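Local structure of rhamnosidase B (Bacillus sp., 2OKX) at residues 640-645 with 879-884; 887-892 with 935-940. The protein hydrolyses alpha-L-rhamnosidic bonds, releasing terminal rhamnose, as a family 78 glycoside hydrolase with a helical barrel domain. All blocks are in the same frame, centred on the assembly; numbering follows the deposited sequence.

Contact 1: 640-645 with 879-884; sequences YAAHTG and VKRGAD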
loop_
_atom_site.group_PDB
_atom_site.type_symbol
_atom_site.label_atom_id
_atom_site.label_comp_id
_atom_site.label_asym_id
_atom_site.label_seq_id
_atom_site.Cartn_x
_atom_site.Cartn_y
_atom_site.Cartn_z
ATOM N N TYR A 640 7.259 -2.185 -21.650
ATOM C CA TYR A 640 5.979 -2.829 -21.911
ATOM C C TYR A 640 5.747 -2.934 -23.415
ATOM O O TYR A 640 5.294 -3.962 -23.916
ATOM C CB TYR A 640 4.833 -2.029 -21.285
ATOM C CG TYR A 640 3.468 -2.542 -21.679
ATOM C CD1 TYR A 640 2.899 -3.646 -21.043
ATOM C CD2 TYR A 640 2.757 -1.943 -22.721
ATOM C CE1 TYR A 640 1.654 -4.140 -21.435
ATOM C CE2 TYR A 640 1.514 -2.428 -23.122
ATOM C CZ TYR A 640 0.968 -3.523 -22.476
ATOM O OH TYR A 640 -0.266 -3.986 -22.867
ATOM N N ALA A 641 6.046 -1.853 -24.128
ATOM C CA ALA A 641 5.872 -1.825 -25.575
ATOM C C ALA A 641 6.762 -2.869 -26.245
ATOM O O ALA A 641 6.348 -3.531 -27.199
ATOM C CB ALA A 641 6.199 -0.432 -26.113
ATOM N N ALA A 642 7.985 -3.017 -25.743
ATOM C CA ALA A 642 8.921 -3.988 -26.306
ATOM C C ALA A 642 8.537 -5.422 -25.939
ATOM O O ALA A 642 8.692 -6.345 -26.743
ATOM C CB ALA A 642 10.338 -3.687 -25.827
ATOM N N HIS A 643 8.029 -5.599 -24.723
ATOM C CA HIS A 643 7.626 -6.914 -24.237
ATOM C C HIS A 643 6.483 -7.483 -25.061
ATOM O O HIS A 643 6.532 -8.631 -25.516
ATOM C CB HIS A 643 7.182 -6.815 -22.773
ATOM C CG HIS A 643 6.707 -8.111 -22.195
ATOM N ND1 HIS A 643 7.564 -9.138 -21.864
ATOM C CD2 HIS A 643 5.461 -8.550 -21.896
ATOM C CE1 HIS A 643 6.867 -10.153 -21.383
ATOM N NE2 HIS A 643 5.589 -9.823 -21.392
ATOM N N THR A 644 5.451 -6.667 -25.250
ATOM C CA THR A 644 4.267 -7.077 -25.984
ATOM C C THR A 644 4.345 -6.848 -27.485
ATOM O O THR A 644 3.648 -7.514 -28.248
ATOM C CB THR A 644 3.026 -6.321 -25.477
ATOM O OG1 THR A 644 3.189 -4.921 -25.740
ATOM C CG2 THR A 644 2.841 -6.532 -23.981
ATOM N N GLY A 645 5.181 -5.907 -27.903
ATOM C CA GLY A 645 5.285 -5.591 -29.314
ATOM C C GLY A 645 4.016 -4.859 -29.714
ATOM O O GLY A 645 3.634 -4.848 -30.883
ATOM N N VAL A 879 17.430 -16.829 -20.035
ATOM C CA VAL A 879 16.354 -16.442 -20.949
ATOM C C VAL A 879 16.156 -14.936 -21.076
ATOM O O VAL A 879 15.811 -14.267 -20.103
ATOM C CB VAL A 879 15.001 -17.060 -20.521
ATOM C CG1 VAL A 879 13.911 -16.672 -21.517
ATOM C CG2 VAL A 879 15.122 -18.573 -20.430
ATOM N N LYS A 880 16.362 -14.413 -22.283
ATOM C CA LYS A 880 16.186 -12.988 -22.546
ATOM C C LYS A 880 15.383 -12.740 -23.821
ATOM O O LYS A 880 15.505 -13.486 -24.794
ATOM C CB LYS A 880 17.541 -12.291 -22.682
ATOM C CG LYS A 880 18.293 -12.102 -21.378
ATOM C CD LYS A 880 19.552 -11.280 -21.608
ATOM C CE LYS A 880 20.295 -11.013 -20.315
ATOM N NZ LYS A 880 21.505 -10.186 -20.564
ATOM N N ARG A 881 14.564 -11.693 -23.804
ATOM C CA ARG A 881 13.755 -11.310 -24.963
ATOM C C ARG A 881 14.743 -10.888 -26.056
ATOM O O ARG A 881 15.654 -10.105 -25.793
ATOM C CB ARG A 881 12.847 -10.127 -24.598
ATOM C CG ARG A 881 11.732 -9.822 -25.610
ATOM C CD ARG A 881 11.012 -8.504 -25.278
ATOM N NE ARG A 881 11.871 -7.344 -25.518
ATOM C CZ ARG A 881 12.497 -6.653 -24.571
ATOM N NH1 ARG A 881 13.261 -5.621 -24.903
ATOM N NH2 ARG A 881 12.350 -6.977 -23.292
ATOM N N GLY A 882 14.561 -11.398 -27.273
ATOM C CA GLY A 882 15.476 -11.068 -28.360
ATOM C C GLY A 882 14.969 -10.071 -29.390
ATOM O O GLY A 882 15.748 -9.523 -30.170
ATOM N N ALA A 883 13.658 -9.861 -29.415
ATOM C CA ALA A 883 13.025 -8.916 -30.330
ATOM C C ALA A 883 11.702 -8.561 -29.689
ATOM O O ALA A 883 11.220 -9.287 -28.818
ATOM C CB ALA A 883 12.785 -9.551 -31.701
ATOM N N ASP A 884 11.107 -7.455 -30.112
ATOM C CA ASP A 884 9.834 -7.049 -29.543
ATOM C C ASP A 884 8.809 -8.168 -29.658
ATOM O O ASP A 884 8.773 -8.900 -30.653
ATOM C CB ASP A 884 9.319 -5.782 -30.233
ATOM C CG ASP A 884 10.170 -4.566 -29.922
ATOM O OD1 ASP A 884 9.822 -3.463 -30.388
ATOM O OD2 ASP A 884 11.189 -4.712 -29.212
HETATM O O HOH W 1 10.127 -8.284 -21.751
#

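Contact 2: 887-892 with 935-940; sequences RTVDIA and IEVNVT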
loop_
_atom_site.group_PDB
_atom_site.type_symbol
_atom_site.label_atom_id
_atom_site.label_comp_id
_atom_site.label_asym_id
_atom_site.label_seq_id
_atom_site.Cartn_x
_atom_site.Cartn_y
_atom_site.Cartn_z
ATOM N N ARG A 887 9.483 -12.281 -30.440
ATOM C CA ARG A 887 9.479 -12.972 -31.727
ATOM C C ARG A 887 10.755 -13.805 -31.845
ATOM O O ARG A 887 10.809 -14.779 -32.591
ATOM C CB ARG A 887 9.358 -11.966 -32.877
ATOM C CG ARG A 887 7.975 -11.314 -32.968
ATOM C CD ARG A 887 7.866 -10.393 -34.184
ATOM N NE ARG A 887 6.556 -9.750 -34.305
ATOM C CZ ARG A 887 6.131 -8.738 -33.550
ATOM N NH1 ARG A 887 4.920 -8.232 -33.747
ATOM N NH2 ARG A 887 6.909 -8.223 -32.608
ATOM N N THR A 888 11.791 -13.403 -31.117
ATOM C CA THR A 888 13.029 -14.172 -31.075
ATOM C C THR A 888 13.455 -14.168 -29.605
ATOM O O THR A 888 13.106 -13.259 -28.851
ATOM C CB THR A 888 14.166 -13.545 -31.928
ATOM O OG1 THR A 888 14.769 -12.463 -31.214
ATOM C CG2 THR A 888 13.628 -13.032 -33.254
ATOM N N VAL A 889 14.186 -15.192 -29.194
ATOM C CA VAL A 889 14.638 -15.273 -27.818
ATOM C C VAL A 889 16.105 -15.648 -27.789
ATOM O O VAL A 889 16.562 -16.478 -28.572
ATOM C CB VAL A 889 13.812 -16.320 -27.026
ATOM C CG1 VAL A 889 13.873 -17.670 -27.722
ATOM C CG2 VAL A 889 14.332 -16.436 -25.603
ATOM N N ASP A 890 16.847 -15.001 -26.901
ATOM C CA ASP A 890 18.263 -15.272 -26.749
ATOM C C ASP A 890 18.452 -16.148 -25.518
ATOM O O ASP A 890 18.031 -15.779 -24.419
ATOM C CB ASP A 890 19.033 -13.965 -26.563
ATOM C CG ASP A 890 18.958 -13.065 -27.780
ATOM O OD1 ASP A 890 19.327 -11.879 -27.659
ATOM O OD2 ASP A 890 18.536 -13.544 -28.855
ATOM N N ILE A 891 19.062 -17.314 -25.708
ATOM C CA ILE A 891 19.330 -18.225 -24.603
ATOM C C ILE A 891 20.838 -18.212 -24.370
ATOM O O ILE A 891 21.613 -18.705 -25.198
ATOM C CB ILE A 891 18.876 -19.665 -24.930
ATOM C CG1 ILE A 891 17.389 -19.678 -25.304
ATOM C CG2 ILE A 891 19.126 -20.579 -23.726
ATOM C CD1 ILE A 891 16.454 -19.154 -24.225
ATOM N N ALA A 892 21.256 -17.631 -23.251
ATOM C CA ALA A 892 22.675 -17.538 -22.918
ATOM C C ALA A 892 22.873 -17.738 -21.419
ATOM O O ALA A 892 22.981 -16.776 -20.665
ATOM C CB ALA A 892 23.216 -16.173 -23.341
ATOM N N ILE A 935 8.981 -19.067 -32.925
ATOM C CA ILE A 935 9.912 -18.186 -32.237
ATOM C C ILE A 935 11.347 -18.587 -32.559
ATOM O O ILE A 935 11.722 -19.745 -32.406
ATOM C CB ILE A 935 9.675 -18.224 -30.711
ATOM C CG1 ILE A 935 8.296 -17.628 -30.405
ATOM C CG2 ILE A 935 10.775 -17.459 -29.981
ATOM C CD1 ILE A 935 7.904 -17.676 -28.946
ATOM N N GLU A 936 12.137 -17.629 -33.033
ATOM C CA GLU A 936 13.532 -17.887 -33.359
ATOM C C GLU A 936 14.347 -17.910 -32.065
ATOM O O GLU A 936 14.225 -17.015 -31.227
ATOM C CB GLU A 936 14.058 -16.804 -34.313
ATOM C CG GLU A 936 15.574 -16.774 -34.475
ATOM C CD GLU A 936 16.028 -15.796 -35.552
ATOM O OE1 GLU A 936 17.176 -15.316 -35.480
ATOM O OE2 GLU A 936 15.242 -15.515 -36.479
ATOM N N VAL A 937 15.166 -18.944 -31.905
ATOM C CA VAL A 937 15.994 -19.095 -30.711
ATOM C C VAL A 937 17.480 -19.001 -31.027
ATOM O O VAL A 937 17.988 -19.752 -31.856
ATOM C CB VAL A 937 15.741 -20.459 -30.037
ATOM C CG1 VAL A 937 16.589 -20.586 -28.770
ATOM C CG2 VAL A 937 14.256 -20.616 -29.719
ATOM N N ASN A 938 18.172 -18.079 -30.364
ATOM C CA ASN A 938 19.611 -17.919 -30.549
ATOM C C ASN A 938 20.274 -18.499 -29.300
ATOM O O ASN A 938 20.020 -18.031 -28.192
ATOM C CB ASN A 938 19.960 -16.438 -30.692
ATOM C CG ASN A 938 19.195 -15.772 -31.814
ATOM O OD1 ASN A 938 19.270 -16.197 -32.971
ATOM N ND2 ASN A 938 18.449 -14.723 -31.482
ATOM N N VAL A 939 21.116 -19.512 -29.472
ATOM C CA VAL A 939 21.771 -20.160 -28.334
ATOM C C VAL A 939 23.262 -19.876 -28.221
ATOM O O VAL A 939 24.006 -20.031 -29.187
ATOM C CB VAL A 939 21.604 -21.695 -28.396
ATOM C CG1 VAL A 939 22.182 -22.337 -27.131
ATOM C CG2 VAL A 939 20.142 -22.055 -28.563
ATOM N N THR A 940 23.697 -19.481 -27.027
ATOM C CA THR A 940 25.107 -19.200 -26.778
ATOM C C THR A 940 25.543 -19.845 -25.464
ATOM O O THR A 940 25.116 -19.420 -24.390
ATOM C CB THR A 940 25.389 -17.681 -26.649
ATOM O OG1 THR A 940 24.911 -16.991 -27.808
ATOM C CG2 THR A 940 26.886 -17.431 -26.512
#

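Contact 1: 640-645 with 879-884
At the C-terminal end of helix 627-644, in the helical barrel of this family 78 rhamnosidase, Ala642 meets Arg881 and Asp884 from strand 879-881 and the loop after it. No direct hydrogen bond joins the two segments. The guanidinium of Arg881 lays one face over the helix, with NH1 3.6 Å from Ala642 CB and the backbone N of His643 on the same face. Its chain leaves with CG anti to the backbone N and then bends at chi3 (70°); nearer the backbone, CD touches Ala642 O at 3.5 Å. Asp884 OD2 lies 3.6 Å from the same Ala642 CB, so a carboxylate and a guanidinium both border one methyl group. Ala642 O also receives a CA-H...O contact from Asp884 CA at 3.1 Å. Gly645, with positive phi as the chain leaves the helix, brings its CA to 4.1 Å from Asp884 CB. His643 is buried between Tyr588, on which its ring stacks, and Trp886, whose ring meets it nearly perpendicular. A water in the plane of the histidine ring bridges the segments, 2.7 Å from His643 ND1, and accepts from Arg881 NH2 at 3.0 Å.

Contact 2: 887-892 with 935-940
Asp890 and Asn938 project from the same face of two adjacent parallel strands in the smaller sheet of the C-terminal beta-sandwich domain, and their ends are joined by a hydrogen bond. Asn938 ND2 gives a nearly straight bond to Asp890 OD2 (2.9 Å, 169° at the hydrogen), in the amide plane and nearly along the C-O axis of the carboxylate, although the two flat groups are turned 53° apart. With CG anti to the carbonyl carbon in both residues, the two ends can meet above the strands. An alanine in place of Asp890 would probably leave Asn938 ND2 without this acceptor and its amide freer to turn. On the same face Thr888 CG2 neighbours Glu936 CB. The other face, formed by Val889, Val937, Ile891 and Val939, is apolar: Ile891 crosses Val937 obliquely, CG1 to CG1 at 3.7 Å, and Val889 CG1 packs against Val937 CG2. Ile935 CG2 reaches Val889 CG1 from the residue before strand 936-939. Thr888 and Val889 each have a second conformer, and their side-chain contacts hold for the one described. Five backbone hydrogen bonds hold the strands in parallel register, from Glu936 N to Arg887 O at one end to Thr940 N to Ile891 O at the other; the bond from Ile891 N to Asn938 O is 2.8 Å long. Strand 888-891 is the middle member of this three-stranded mixed sheet; on the adjacent antiparallel strand 879-881, Val879 lies beside Val889 and Ile891. Beneath the apolar face, Ile891 and Val939 rest on Ile929 of strand 924-932, part of the five-stranded sheet.

In the fold
Both segments of contact 1 precede those of contact 2 in the chain, and the contact centres lie 12 Å apart on the same side of the molecule. They share a three-stranded sheet: strand 879-881, from contact 1, runs antiparallel to strand 888-891, from contact 2, with probable backbone hydrogen bonds from Gly882 N to Thr888 O and from Asp890 N to Lys880 O. Contact 1 joins this sheet to helix 627-644 of the helical (six-hairpin glycosidase) domain, over 233 intervening residues rich in helix; contact 2 completes the sheet with strand 936-939 after a mostly beta excursion. Contact 1 is thus an interface between the helical and C-terminal beta domains, contact 2 a pairing within the latter.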